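PDB 4WVR: down syndrome cell adhesion molecule, isoform AK from Drosophila melanogaster, which probably mediates homophilic recognition between cells, the immunoglobulin domain described here pairing with a second copy of itself. Local coordinates for residues 13-18 / 97-102; 23-28 / 68-73; 29-34 / 64-69; 39-44 / 82-87. One frame throughout, in Å; residues are numbered along the deposited sequence.

Interaction 1 of 4, residues 13-18 / 97-102; sequences FSFGDD and SELKVN
F15 and L99 cross at about a right angle, an example of how an aromatic ring can fill the side opening between the two sheets of a β-sandwich. L99 CB stands over one face of the F15 ring, offset toward the rim and 4.2 Å from the centroid, a CH-π contact, while L99 CD1 reaches back to F15 CB at 3.8 Å. At the ring's edge, in its plane, S97 O approaches F15 CE2 at 3.8 Å. S97 meets both F13 and F15. Its OG, anti to the backbone N (chi1 -176°), accepts a hydrogen bond from F15 N at 3.2 Å, and its CB meets the edge of the F13 ring, 3.8 Å from F13 CD1. S14 OG turns back on its own chain instead, taking the N-H of G16 at 2.9 Å in an ST turn. A water 2.8 Å from S97 OG also reaches S14 OG, though weakly, so the two hydroxyls are joined through solvent. Inward, F15 meets the ring of F82 and F13 that of W43. An alanine at F15 would keep CB against L99 CD1 but would probably open a gap beside L99 CB and leave F82 without its ring partner. This irregular segment, packed by its rings against strand 92-99, is consistent with the crossing from strand A to strand A′ beside strand G of an immunoglobulin domain.

Interaction 2 of 4, residues 23-28 / 68-73; sequences GENAGV and VLNIAA
The amide groups of N25 and N70 cross at about a right angle, their planes 88° apart. N70 ND2 donates to N25 OD1 at 2.9 Å, lying in the plane of the N25 carbonyl, whereas OD1 is tilted slightly out of the N70 amide plane. Over that same plane stands A26 O, 3.2 Å from N70 ND2 but too poorly angled for a hydrogen bond. The other end of the N25 amide looks outward: ND2 donates to T66 OG1 and V32 O of the second subunit, so one flat group joins the strand pair to the dimer. CG of N70 lies anti to its backbone N (chi1 -177°), and from there the amide reaches N25. At G27 the backbones draw close, with G27 CA only 3.1 Å from L69 O, and a β-carbon on residue 27 would run into that carbonyl. Flanking the non-hydrogen-bonded pair of G27 and N70, A26 with I71 and V28 with L69 form hydrogen-bonded pairs; I71 N to A26 O is short at 2.7 Å and nearly straight. On the opposite face from N70, V28 and L69 lie side by side, V28 CG2 4.1 Å from L69 CB, both directed at W43 in the sandwich core. Beyond the strands, a water donates to A72 O at 2.9 Å; its very short approach to G23 O leaves a bridge between the loops doubtful. The whole illustrates antiparallel B-E strand pairing in an immunoglobulin sheet, with the face that carries N70 turned to the second subunit.

Interaction 3 of 4, residues 29-34 / 64-69; sequences QCMVQK and PKTSVL
C30 and S67 form the tight middle of this contact, and K65 its looser end. C30 N reaches S67 O at 2.7 Å and S67 N returns to C30 O at 3.0 Å; a step further on, V32 N donates to K65 O at 2.8 Å. Both side chains of the central pair point into the sandwich, where C30 is in disulfide linkage with C84 and S67 OG is hydrogen-bonded to W43 NE1. The other face carries Q29, M31, T66 and V68. M31 and T66 lie side by side, T66 OG1 anti to the carbonyl carbon (chi1 -62°), where it faces M31 CG at 3.6 Å, and T66 CG2 comes 3.6 Å from Q29 OE1. This face is covered rather than open: Q29 NE2 donates to L69 O of the second subunit, and T66 OG1 accepts from its N25. Beyond the strands the contact loosens into loop. Q33 is still held, NE2 donating to M31 O from above the carbonyl plane and OE1 taking the backbone N-H of N25 in the second subunit, whereas K34 is exposed. K65 runs out extended past V32, its CB 4.1 Å from V32 CB, until NZ bonds Q33 O at 3.1 Å and also G35 O. An alanine at K65 would keep the CB packing but would probably leave the carbonyls of Q33 and G35 without their ammonium donor and the turn freer to move. Tight strand centre and lysine-tied turn together show the B-E strand pair of an immunoglobulin domain, its mixed polar and apolar outer face serving as a dimer surface.

Interaction 4 of 4, residues 39-44 / 82-87; sequences ITIKWT and FKCIAE
C84 sits over one face of the W43 indole, the classic pairing at the heart of an immunoglobulin domain. Its CB stands 3.8 Å from the centroid of the six-membered ring and only 11° off the normal, displaced somewhat toward the rim, and SG follows above the same face at 4.4 Å from that centroid. SG is placed anti to the backbone N (chi1 177°), where it also meets I41 CG2 at 3.5 Å and completes the disulfide with C30. Farther along the same inner face, I39 CG2 packs on A86 CB at 4.0 Å. The indole has a polar tie too, since NE1 donates to S67 OG on the facing sheet. Between the inner and outer faces run the backbones: T40 with E87, K42 with I85 and T44 with K83 each exchange two hydrogen bonds, the straightest being I85 N to K42 O at 2.8 Å. On the outer face the contacts turn polar and more open to solvent. T44 and K83 lie side by side, with T44 OG1 3.3 Å from K83 CB; a water bonded to this hydroxyl also accepts, weakly, from K83 NZ. K42 leaves its strand with CG between the backbone N and the carbonyl carbon, then extends obliquely past I85 to E87, where NZ lies 3.7 Å from OE2 in a long salt bridge. The gradient implies that sulfur, aromatic and aliphatic packing, together with six main-chain bonds, fixes this pair of strands, while the outer charges are likely to add only a modest, solvent-weakened attraction.

The four contacts sample both sheets of one β-sandwich. Interactions 2 and 3 are successive lengths of the same pair, strands 26-31 and 66-71, with centres about 16 Å apart; interaction 4 pairs strands 40-45 and 80-87 in the facing sheet. Interactions 3 and 4, about 9 Å apart between centres, are joined by the C30-C84 disulfide. Along the chain, interaction 4 alternates with 2 and 3, while interaction 1 encloses all three and lies along one side of the sandwich, its F13 and F15 reaching the core between the sheets. Only interactions 2 and 3 touch the second subunit, so one sheet serves dimerization while the other is tied behind it.

Interaction 1 of 4, residues 13-18 / 97-102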
loop_
_atom_site.group_PDB
_atom_site.type_symbol
_atom_site.label_atom_id
_atom_site.label_comp_id
_atom_site.label_asym_id
_atom_site.label_seq_id
_atom_site.Cartn_x
_atom_site.Cartn_y
_atom_site.Cartn_z
ATOM N N PHE A 13 -3.447 -1.461 -9.215
ATOM C CA PHE A 13 -3.341 -2.138 -7.930
ATOM C C PHE A 13 -4.373 -3.255 -7.847
ATOM O O PHE A 13 -5.263 -3.343 -8.688
ATOM C CB PHE A 13 -3.514 -1.149 -6.767
ATOM C CG PHE A 13 -4.729 -0.256 -6.880
ATOM C CD1 PHE A 13 -6.009 -0.767 -6.723
ATOM C CD2 PHE A 13 -4.583 1.105 -7.105
ATOM C CE1 PHE A 13 -7.124 0.055 -6.811
ATOM C CE2 PHE A 13 -5.693 1.936 -7.188
ATOM C CZ PHE A 13 -6.964 1.408 -7.045
ATOM N N SER A 14 -4.254 -4.107 -6.836
ATOM C CA SER A 14 -5.206 -5.196 -6.666
ATOM C C SER A 14 -5.311 -5.648 -5.213
ATOM O O SER A 14 -4.313 -5.706 -4.502
ATOM C CB SER A 14 -4.818 -6.382 -7.554
ATOM O OG SER A 14 -5.700 -7.477 -7.364
ATOM N N PHE A 15 -6.526 -5.968 -4.781
ATOM C CA PHE A 15 -6.729 -6.591 -3.479
ATOM C C PHE A 15 -6.349 -8.068 -3.543
ATOM O O PHE A 15 -6.180 -8.719 -2.513
ATOM C CB PHE A 15 -8.177 -6.436 -3.010
ATOM C CG PHE A 15 -8.578 -5.015 -2.737
ATOM C CD1 PHE A 15 -8.236 -4.403 -1.542
ATOM C CD2 PHE A 15 -9.298 -4.293 -3.671
ATOM C CE1 PHE A 15 -8.605 -3.090 -1.284
ATOM C CE2 PHE A 15 -9.671 -2.983 -3.421
ATOM C CZ PHE A 15 -9.324 -2.382 -2.225
ATOM N N GLY A 16 -6.217 -8.591 -4.758
ATOM C CA GLY A 16 -5.761 -9.954 -4.945
ATOM C C GLY A 16 -6.679 -10.827 -5.776
ATOM O O GLY A 16 -7.787 -10.428 -6.136
ATOM N N ASP A 17 -6.201 -12.034 -6.066
ATOM C CA ASP A 17 -6.924 -13.002 -6.881
ATOM C C ASP A 17 -8.160 -13.513 -6.153
ATOM O O ASP A 17 -9.248 -13.607 -6.723
ATOM C CB ASP A 17 -6.021 -14.189 -7.218
ATOM C CG ASP A 17 -4.555 -13.807 -7.270
ATOM O OD1 ASP A 17 -4.112 -13.261 -8.306
ATOM O OD2 ASP A 17 -3.854 -14.029 -6.259
ATOM N N ASP A 18 -7.975 -13.848 -4.883
ATOM C CA ASP A 18 -8.963 -14.608 -4.136
ATOM C C ASP A 18 -9.844 -13.729 -3.258
ATOM O O ASP A 18 -9.411 -12.672 -2.795
ATOM C CB ASP A 18 -8.251 -15.654 -3.282
ATOM C CG ASP A 18 -7.347 -16.553 -4.103
ATOM O OD1 ASP A 18 -7.680 -16.831 -5.276
ATOM O OD2 ASP A 18 -6.289 -16.963 -3.584
ATOM N N SER A 97 -10.028 -1.878 -8.730
ATOM C CA SER A 97 -9.856 -3.260 -8.309
ATOM C C SER A 97 -11.097 -3.701 -7.553
ATOM O O SER A 97 -11.599 -2.977 -6.695
ATOM C CB SER A 97 -8.612 -3.429 -7.437
ATOM O OG SER A 97 -8.407 -4.796 -7.114
ATOM N N GLU A 98 -11.601 -4.883 -7.873
ATOM C CA GLU A 98 -12.785 -5.371 -7.187
ATOM C C GLU A 98 -12.401 -6.150 -5.945
ATOM O O GLU A 98 -11.602 -7.084 -6.008
ATOM C CB GLU A 98 -13.637 -6.244 -8.107
ATOM C CG GLU A 98 -14.944 -6.673 -7.460
ATOM C CD GLU A 98 -15.740 -7.633 -8.317
ATOM O OE1 GLU A 98 -15.237 -8.034 -9.388
ATOM O OE2 GLU A 98 -16.871 -7.982 -7.917
ATOM N N LEU A 99 -12.968 -5.750 -4.812
ATOM C CA LEU A 99 -12.794 -6.489 -3.570
ATOM C C LEU A 99 -13.923 -7.499 -3.408
ATOM O O LEU A 99 -15.099 -7.140 -3.456
ATOM C CB LEU A 99 -12.755 -5.540 -2.370
ATOM C CG LEU A 99 -12.613 -6.223 -1.010
ATOM C CD1 LEU A 99 -11.303 -6.990 -0.933
ATOM C CD2 LEU A 99 -12.717 -5.210 0.124
ATOM N N LYS A 100 -13.559 -8.763 -3.227
ATOM C CA LYS A 100 -14.546 -9.812 -3.012
ATOM C C LYS A 100 -14.438 -10.363 -1.597
ATOM O O LYS A 100 -13.340 -10.598 -1.094
ATOM C CB LYS A 100 -14.378 -10.929 -4.042
ATOM C CG LYS A 100 -14.723 -10.500 -5.459
ATOM C CD LYS A 100 -14.570 -11.640 -6.452
ATOM C CE LYS A 100 -14.972 -11.198 -7.852
ATOM N NZ LYS A 100 -14.742 -12.265 -8.867
ATOM N N VAL A 101 -15.586 -10.553 -0.957
ATOM C CA VAL A 101 -15.627 -11.029 0.419
ATOM C C VAL A 101 -16.447 -12.314 0.516
ATOM O O VAL A 101 -17.568 -12.381 0.012
ATOM C CB VAL A 101 -16.217 -9.964 1.366
ATOM C CG1 VAL A 101 -16.050 -10.394 2.816
ATOM C CG2 VAL A 101 -15.553 -8.610 1.127
ATOM N N ASN A 102 -15.881 -13.326 1.165
ATOM C CA ASN A 102 -16.524 -14.633 1.268
ATOM C C ASN A 102 -17.674 -14.626 2.272
ATOM O O ASN A 102 -18.042 -13.579 2.806
ATOM C CB ASN A 102 -15.500 -15.692 1.647
HETATM O O HOH W 1 -7.812 -6.179 -9.467
#

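Interaction 2 of 4, residues 23-28 / 68-73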
loop_
_atom_site.group_PDB
_atom_site.type_symbol
_atom_site.label_atom_id
_atom_site.label_comp_id
_atom_site.label_asym_id
_atom_site.label_seq_id
_atom_site.Cartn_x
_atom_site.Cartn_y
_atom_site.Cartn_z
ATOM N N GLY A 23 -12.961 -9.724 8.480
ATOM C CA GLY A 23 -12.042 -9.466 9.572
ATOM C C GLY A 23 -10.605 -9.263 9.132
ATOM O O GLY A 23 -9.762 -8.851 9.927
ATOM N N GLU A 24 -10.316 -9.550 7.867
ATOM C CA GLU A 24 -8.955 -9.399 7.366
ATOM C C GLU A 24 -8.577 -7.934 7.167
ATOM O O GLU A 24 -9.433 -7.048 7.142
ATOM C CB GLU A 24 -8.765 -10.156 6.052
ATOM C CG GLU A 24 -8.804 -11.675 6.183
ATOM C CD GLU A 24 -8.297 -12.378 4.935
ATOM O OE1 GLU A 24 -7.462 -11.788 4.214
ATOM O OE2 GLU A 24 -8.735 -13.518 4.670
ATOM N N ASN A 25 -7.277 -7.700 7.026
ATOM C CA ASN A 25 -6.715 -6.369 6.844
ATOM C C ASN A 25 -6.286 -6.205 5.392
ATOM O O ASN A 25 -5.302 -6.801 4.961
ATOM C CB ASN A 25 -5.539 -6.175 7.805
ATOM C CG ASN A 25 -4.804 -4.861 7.601
ATOM O OD1 ASN A 25 -5.310 -3.929 6.978
ATOM N ND2 ASN A 25 -3.596 -4.783 8.145
ATOM N N ALA A 26 -7.040 -5.413 4.636
ATOM C CA ALA A 26 -6.788 -5.271 3.208
ATOM C C ALA A 26 -6.511 -3.823 2.845
ATOM O O ALA A 26 -6.931 -2.900 3.548
ATOM C CB ALA A 26 -7.963 -5.804 2.402
ATOM N N GLY A 27 -5.799 -3.625 1.744
ATOM C CA GLY A 27 -5.463 -2.280 1.321
ATOM C C GLY A 27 -4.755 -2.212 -0.014
ATOM O O GLY A 27 -4.279 -3.226 -0.530
ATOM N N VAL A 28 -4.698 -1.006 -0.572
ATOM C CA VAL A 28 -3.983 -0.738 -1.814
ATOM C C VAL A 28 -3.339 0.645 -1.773
ATOM O O VAL A 28 -3.778 1.516 -1.011
ATOM C CB VAL A 28 -4.914 -0.807 -3.042
ATOM C CG1 VAL A 28 -5.308 -2.247 -3.353
ATOM C CG2 VAL A 28 -6.146 0.068 -2.829
ATOM N N VAL A 68 -3.048 6.182 -0.041
ATOM C CA VAL A 68 -3.156 4.833 0.513
ATOM C C VAL A 68 -4.543 4.546 1.077
ATOM O O VAL A 68 -5.073 5.321 1.872
ATOM C CB VAL A 68 -2.137 4.607 1.638
ATOM C CG1 VAL A 68 -2.116 3.138 2.036
ATOM C CG2 VAL A 68 -0.759 5.071 1.201
ATOM N N LEU A 69 -5.123 3.422 0.673
ATOM C CA LEU A 69 -6.411 3.004 1.208
ATOM C C LEU A 69 -6.212 1.757 2.061
ATOM O O LEU A 69 -5.520 0.826 1.654
ATOM C CB LEU A 69 -7.413 2.747 0.076
ATOM C CG LEU A 69 -8.860 2.406 0.457
ATOM C CD1 LEU A 69 -9.826 2.967 -0.567
ATOM C CD2 LEU A 69 -9.050 0.895 0.590
ATOM N N ASN A 70 -6.804 1.752 3.252
ATOM C CA ASN A 70 -6.728 0.597 4.140
ATOM C C ASN A 70 -8.084 0.259 4.737
ATOM O O ASN A 70 -8.820 1.142 5.177
ATOM C CB ASN A 70 -5.713 0.838 5.268
ATOM C CG ASN A 70 -5.547 -0.373 6.174
ATOM O OD1 ASN A 70 -5.959 -0.361 7.337
ATOM N ND2 ASN A 70 -4.951 -1.433 5.640
ATOM N N ILE A 71 -8.413 -1.026 4.740
ATOM C CA ILE A 71 -9.600 -1.501 5.428
ATOM C C ILE A 71 -9.140 -2.374 6.582
ATOM O O ILE A 71 -8.800 -3.542 6.387
ATOM C CB ILE A 71 -10.534 -2.287 4.497
ATOM C CG1 ILE A 71 -10.852 -1.459 3.249
ATOM C CG2 ILE A 71 -11.807 -2.684 5.236
ATOM C CD1 ILE A 71 -11.703 -2.196 2.229
ATOM N N ALA A 72 -9.110 -1.790 7.777
ATOM C CA ALA A 72 -8.522 -2.437 8.948
ATOM C C ALA A 72 -9.185 -3.772 9.286
ATOM O O ALA A 72 -8.507 -4.733 9.655
ATOM C CB ALA A 72 -8.589 -1.500 10.145
ATOM N N ALA A 73 -10.509 -3.819 9.162
ATOM C CA ALA A 73 -11.272 -5.042 9.398
ATOM C C ALA A 73 -12.348 -5.189 8.330
ATOM O O ALA A 73 -13.396 -4.547 8.401
ATOM C CB ALA A 73 -11.893 -5.033 10.785
HETATM O O HOH W 2 -8.495 -7.193 11.225
#

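Interaction 3 of 4, residues 29-34 / 64-69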
loop_
_atom_site.group_PDB
_atom_site.type_symbol
_atom_site.label_atom_id
_atom_site.label_comp_id
_atom_site.label_asym_id
_atom_site.label_seq_id
_atom_site.Cartn_x
_atom_site.Cartn_y
_atom_site.Cartn_z
ATOM N N GLN A 29 -2.296 0.833 -2.581
ATOM C CA GLN A 29 -1.690 2.147 -2.773
ATOM C C GLN A 29 -1.997 2.630 -4.172
ATOM O O GLN A 29 -1.721 1.928 -5.147
ATOM C CB GLN A 29 -0.171 2.124 -2.609
ATOM C CG GLN A 29 0.348 1.935 -1.200
ATOM C CD GLN A 29 1.815 2.322 -1.062
ATOM O OE1 GLN A 29 2.325 3.196 -1.766
ATOM N NE2 GLN A 29 2.520 1.595 -0.216
ATOM N N CYS A 30 -2.548 3.834 -4.275
ATOM C CA CYS A 30 -2.731 4.476 -5.570
ATOM C C CYS A 30 -1.512 5.336 -5.858
ATOM O O CYS A 30 -1.352 6.418 -5.289
ATOM C CB CYS A 30 -4.007 5.317 -5.589
ATOM S SG CYS A 30 -4.347 6.098 -7.182
ATOM N N MET A 31 -0.641 4.846 -6.730
ATOM C CA MET A 31 0.616 5.528 -6.992
ATOM C C MET A 31 0.640 6.114 -8.395
ATOM O O MET A 31 0.730 5.392 -9.387
ATOM C CB MET A 31 1.797 4.574 -6.784
ATOM C CG MET A 31 2.049 4.231 -5.313
ATOM S SD MET A 31 3.230 2.883 -5.085
ATOM C CE MET A 31 2.267 1.493 -5.679
ATOM N N VAL A 32 0.540 7.435 -8.460
ATOM C CA VAL A 32 0.607 8.149 -9.724
ATOM C C VAL A 32 2.036 8.112 -10.259
ATOM O O VAL A 32 2.993 8.325 -9.515
ATOM C CB VAL A 32 0.131 9.608 -9.562
ATOM C CG1 VAL A 32 0.302 10.382 -10.860
ATOM C CG2 VAL A 32 -1.318 9.641 -9.094
ATOM N N GLN A 33 2.180 7.821 -11.546
ATOM C CA GLN A 33 3.494 7.795 -12.173
ATOM C C GLN A 33 3.755 9.117 -12.894
ATOM O O GLN A 33 4.345 10.038 -12.331
ATOM C CB GLN A 33 3.602 6.616 -13.140
ATOM C CG GLN A 33 3.256 5.281 -12.501
ATOM C CD GLN A 33 4.138 4.964 -11.306
ATOM O OE1 GLN A 33 5.362 5.089 -11.376
ATOM N NE2 GLN A 33 3.519 4.559 -10.201
ATOM N N LYS A 34 3.302 9.209 -14.138
ATOM C CA LYS A 34 3.391 10.455 -14.887
ATOM C C LYS A 34 2.334 11.433 -14.395
ATOM O O LYS A 34 1.278 11.018 -13.917
ATOM C CB LYS A 34 3.215 10.198 -16.385
ATOM C CG LYS A 34 4.185 9.184 -16.960
ATOM C CD LYS A 34 5.614 9.690 -16.887
ATOM C CE LYS A 34 6.583 8.710 -17.533
ATOM N NZ LYS A 34 7.965 9.267 -17.571
ATOM N N PRO A 64 2.684 13.829 -2.589
ATOM C CA PRO A 64 1.966 14.503 -3.681
ATOM C C PRO A 64 1.493 13.572 -4.800
ATOM O O PRO A 64 0.651 13.989 -5.596
ATOM C CB PRO A 64 3.002 15.505 -4.220
ATOM C CG PRO A 64 4.313 15.105 -3.614
ATOM C CD PRO A 64 3.970 14.489 -2.303
ATOM N N LYS A 65 2.005 12.344 -4.857
ATOM C CA LYS A 65 1.641 11.428 -5.934
ATOM C C LYS A 65 1.189 10.045 -5.461
ATOM O O LYS A 65 1.129 9.103 -6.256
ATOM C CB LYS A 65 2.813 11.260 -6.902
ATOM C CG LYS A 65 3.094 12.487 -7.754
ATOM C CD LYS A 65 3.991 12.137 -8.928
ATOM C CE LYS A 65 4.108 13.297 -9.897
ATOM N NZ LYS A 65 4.792 12.895 -11.158
ATOM N N THR A 66 0.865 9.916 -4.180
ATOM C CA THR A 66 0.455 8.617 -3.657
ATOM C C THR A 66 -0.642 8.735 -2.608
ATOM O O THR A 66 -0.540 9.534 -1.671
ATOM C CB THR A 66 1.651 7.860 -3.051
ATOM O OG1 THR A 66 2.620 7.605 -4.076
ATOM C CG2 THR A 66 1.202 6.534 -2.448
ATOM N N SER A 67 -1.699 7.945 -2.778
ATOM C CA SER A 67 -2.747 7.851 -1.773
ATOM C C SER A 67 -2.918 6.399 -1.347
ATOM O O SER A 67 -2.934 5.498 -2.186
ATOM C CB SER A 67 -4.067 8.409 -2.305
ATOM O OG SER A 67 -5.113 8.235 -1.362
ATOM N N VAL A 68 -3.048 6.182 -0.041
ATOM C CA VAL A 68 -3.156 4.833 0.513
ATOM C C VAL A 68 -4.543 4.546 1.077
ATOM O O VAL A 68 -5.073 5.321 1.872
ATOM C CB VAL A 68 -2.137 4.607 1.638
ATOM C CG1 VAL A 68 -2.116 3.138 2.036
ATOM C CG2 VAL A 68 -0.759 5.071 1.201
ATOM N N LEU A 69 -5.123 3.422 0.673
ATOM C CA LEU A 69 -6.411 3.004 1.208
ATOM C C LEU A 69 -6.212 1.757 2.061
ATOM O O LEU A 69 -5.520 0.826 1.654
ATOM C CB LEU A 69 -7.413 2.747 0.076
ATOM C CG LEU A 69 -8.860 2.406 0.457
ATOM C CD1 LEU A 69 -9.826 2.967 -0.567
ATOM C CD2 LEU A 69 -9.050 0.895 0.590
#

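Interaction 4 of 4, residues 39-44 / 82-87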
loop_
_atom_site.group_PDB
_atom_site.type_symbol
_atom_site.label_atom_id
_atom_site.label_comp_id
_atom_site.label_asym_id
_atom_site.label_seq_id
_atom_site.Cartn_x
_atom_site.Cartn_y
_atom_site.Cartn_z
ATOM N N ILE A 39 -1.682 17.223 -7.742
ATOM C CA ILE A 39 -2.623 16.217 -8.213
ATOM C C ILE A 39 -3.615 15.879 -7.113
ATOM O O ILE A 39 -3.223 15.595 -5.980
ATOM C CB ILE A 39 -1.898 14.930 -8.660
ATOM C CG1 ILE A 39 -0.911 15.234 -9.787
ATOM C CG2 ILE A 39 -2.900 13.876 -9.107
ATOM C CD1 ILE A 39 -0.006 14.076 -10.136
ATOM N N THR A 40 -4.902 15.923 -7.442
ATOM C CA THR A 40 -5.937 15.526 -6.501
ATOM C C THR A 40 -6.210 14.036 -6.646
ATOM O O THR A 40 -6.419 13.542 -7.753
ATOM C CB THR A 40 -7.241 16.319 -6.712
ATOM O OG1 THR A 40 -7.012 17.702 -6.424
ATOM C CG2 THR A 40 -8.339 15.802 -5.793
ATOM N N ILE A 41 -6.190 13.316 -5.531
ATOM C CA ILE A 41 -6.412 11.877 -5.565
ATOM C C ILE A 41 -7.565 11.492 -4.654
ATOM O O ILE A 41 -7.508 11.698 -3.442
ATOM C CB ILE A 41 -5.148 11.099 -5.152
ATOM C CG1 ILE A 41 -3.950 11.543 -5.995
ATOM C CG2 ILE A 41 -5.377 9.615 -5.311
ATOM C CD1 ILE A 41 -2.650 10.869 -5.617
ATOM N N LYS A 42 -8.618 10.936 -5.243
ATOM C CA LYS A 42 -9.809 10.591 -4.481
ATOM C C LYS A 42 -10.285 9.182 -4.800
ATOM O O LYS A 42 -9.874 8.584 -5.794
ATOM C CB LYS A 42 -10.925 11.595 -4.756
ATOM C CG LYS A 42 -11.257 11.746 -6.221
ATOM C CD LYS A 42 -12.280 12.846 -6.433
ATOM C CE LYS A 42 -12.638 12.984 -7.900
ATOM N NZ LYS A 42 -13.638 14.065 -8.105
ATOM N N TRP A 43 -11.162 8.659 -3.948
ATOM C CA TRP A 43 -11.600 7.277 -4.056
ATOM C C TRP A 43 -13.117 7.152 -4.150
ATOM O O TRP A 43 -13.858 7.970 -3.602
ATOM C CB TRP A 43 -11.102 6.470 -2.855
ATOM C CG TRP A 43 -9.611 6.331 -2.769
ATOM C CD1 TRP A 43 -8.729 7.233 -2.244
ATOM C CD2 TRP A 43 -8.828 5.212 -3.201
ATOM N NE1 TRP A 43 -7.447 6.747 -2.329
ATOM C CE2 TRP A 43 -7.481 5.507 -2.912
ATOM C CE3 TRP A 43 -9.135 3.991 -3.812
ATOM C CZ2 TRP A 43 -6.442 4.626 -3.210
ATOM C CZ3 TRP A 43 -8.100 3.112 -4.105
ATOM C CH2 TRP A 43 -6.771 3.437 -3.805
ATOM N N THR A 44 -13.573 6.118 -4.850
ATOM C CA THR A 44 -14.982 5.746 -4.823
ATOM C C THR A 44 -15.131 4.251 -4.564
ATOM O O THR A 44 -14.253 3.456 -4.908
ATOM C CB THR A 44 -15.710 6.113 -6.139
ATOM O OG1 THR A 44 -15.094 5.437 -7.243
ATOM C CG2 THR A 44 -15.668 7.611 -6.378
ATOM N N PHE A 82 -13.432 -0.677 -6.018
ATOM C CA PHE A 82 -12.708 0.480 -5.512
ATOM C C PHE A 82 -12.019 1.191 -6.664
ATOM O O PHE A 82 -11.264 0.584 -7.420
ATOM C CB PHE A 82 -11.683 0.069 -4.452
ATOM C CG PHE A 82 -12.298 -0.348 -3.148
ATOM C CD1 PHE A 82 -12.756 -1.639 -2.965
ATOM C CD2 PHE A 82 -12.415 0.555 -2.105
ATOM C CE1 PHE A 82 -13.325 -2.024 -1.765
ATOM C CE2 PHE A 82 -12.982 0.177 -0.904
ATOM C CZ PHE A 82 -13.437 -1.114 -0.735
ATOM N N LYS A 83 -12.287 2.481 -6.799
ATOM C CA LYS A 83 -11.668 3.254 -7.858
ATOM C C LYS A 83 -10.833 4.381 -7.283
ATOM O O LYS A 83 -11.279 5.107 -6.399
ATOM C CB LYS A 83 -12.727 3.816 -8.808
ATOM C CG LYS A 83 -12.150 4.623 -9.963
ATOM C CD LYS A 83 -13.256 5.252 -10.795
ATOM C CE LYS A 83 -14.216 4.196 -11.324
ATOM N NZ LYS A 83 -15.338 4.806 -12.091
ATOM N N CYS A 84 -9.609 4.506 -7.778
ATOM C CA CYS A 84 -8.779 5.655 -7.463
ATOM C C CYS A 84 -8.800 6.618 -8.635
ATOM O O CYS A 84 -8.539 6.217 -9.767
ATOM C CB CYS A 84 -7.345 5.239 -7.163
ATOM S SG CYS A 84 -6.272 6.657 -6.865
ATOM N N ILE A 85 -9.114 7.879 -8.362
ATOM C CA ILE A 85 -9.139 8.903 -9.398
ATOM C C ILE A 85 -8.067 9.958 -9.147
ATOM O O ILE A 85 -8.020 10.563 -8.078
ATOM C CB ILE A 85 -10.515 9.589 -9.480
ATOM C CG1 ILE A 85 -11.623 8.544 -9.624
ATOM C CG2 ILE A 85 -10.544 10.585 -10.635
ATOM C CD1 ILE A 85 -13.013 9.113 -9.487
ATOM N N ALA A 86 -7.210 10.168 -10.140
ATOM C CA ALA A 86 -6.149 11.165 -10.053
ATOM C C ALA A 86 -6.375 12.287 -11.059
ATOM O O ALA A 86 -6.472 12.040 -12.261
ATOM C CB ALA A 86 -4.798 10.520 -10.282
ATOM N N GLU A 87 -6.448 13.518 -10.563
ATOM C CA GLU A 87 -6.714 14.675 -11.411
ATOM C C GLU A 87 -5.725 15.811 -11.206
ATOM O O GLU A 87 -5.340 16.125 -10.081
ATOM C CB GLU A 87 -8.125 15.209 -11.160
ATOM C CG GLU A 87 -9.241 14.242 -11.480
ATOM C CD GLU A 87 -10.545 14.622 -10.802
ATOM O OE1 GLU A 87 -10.528 15.509 -9.925
ATOM O OE2 GLU A 87 -11.586 14.036 -11.156
HETATM O O HOH W 3 -16.784 6.179 -9.490
#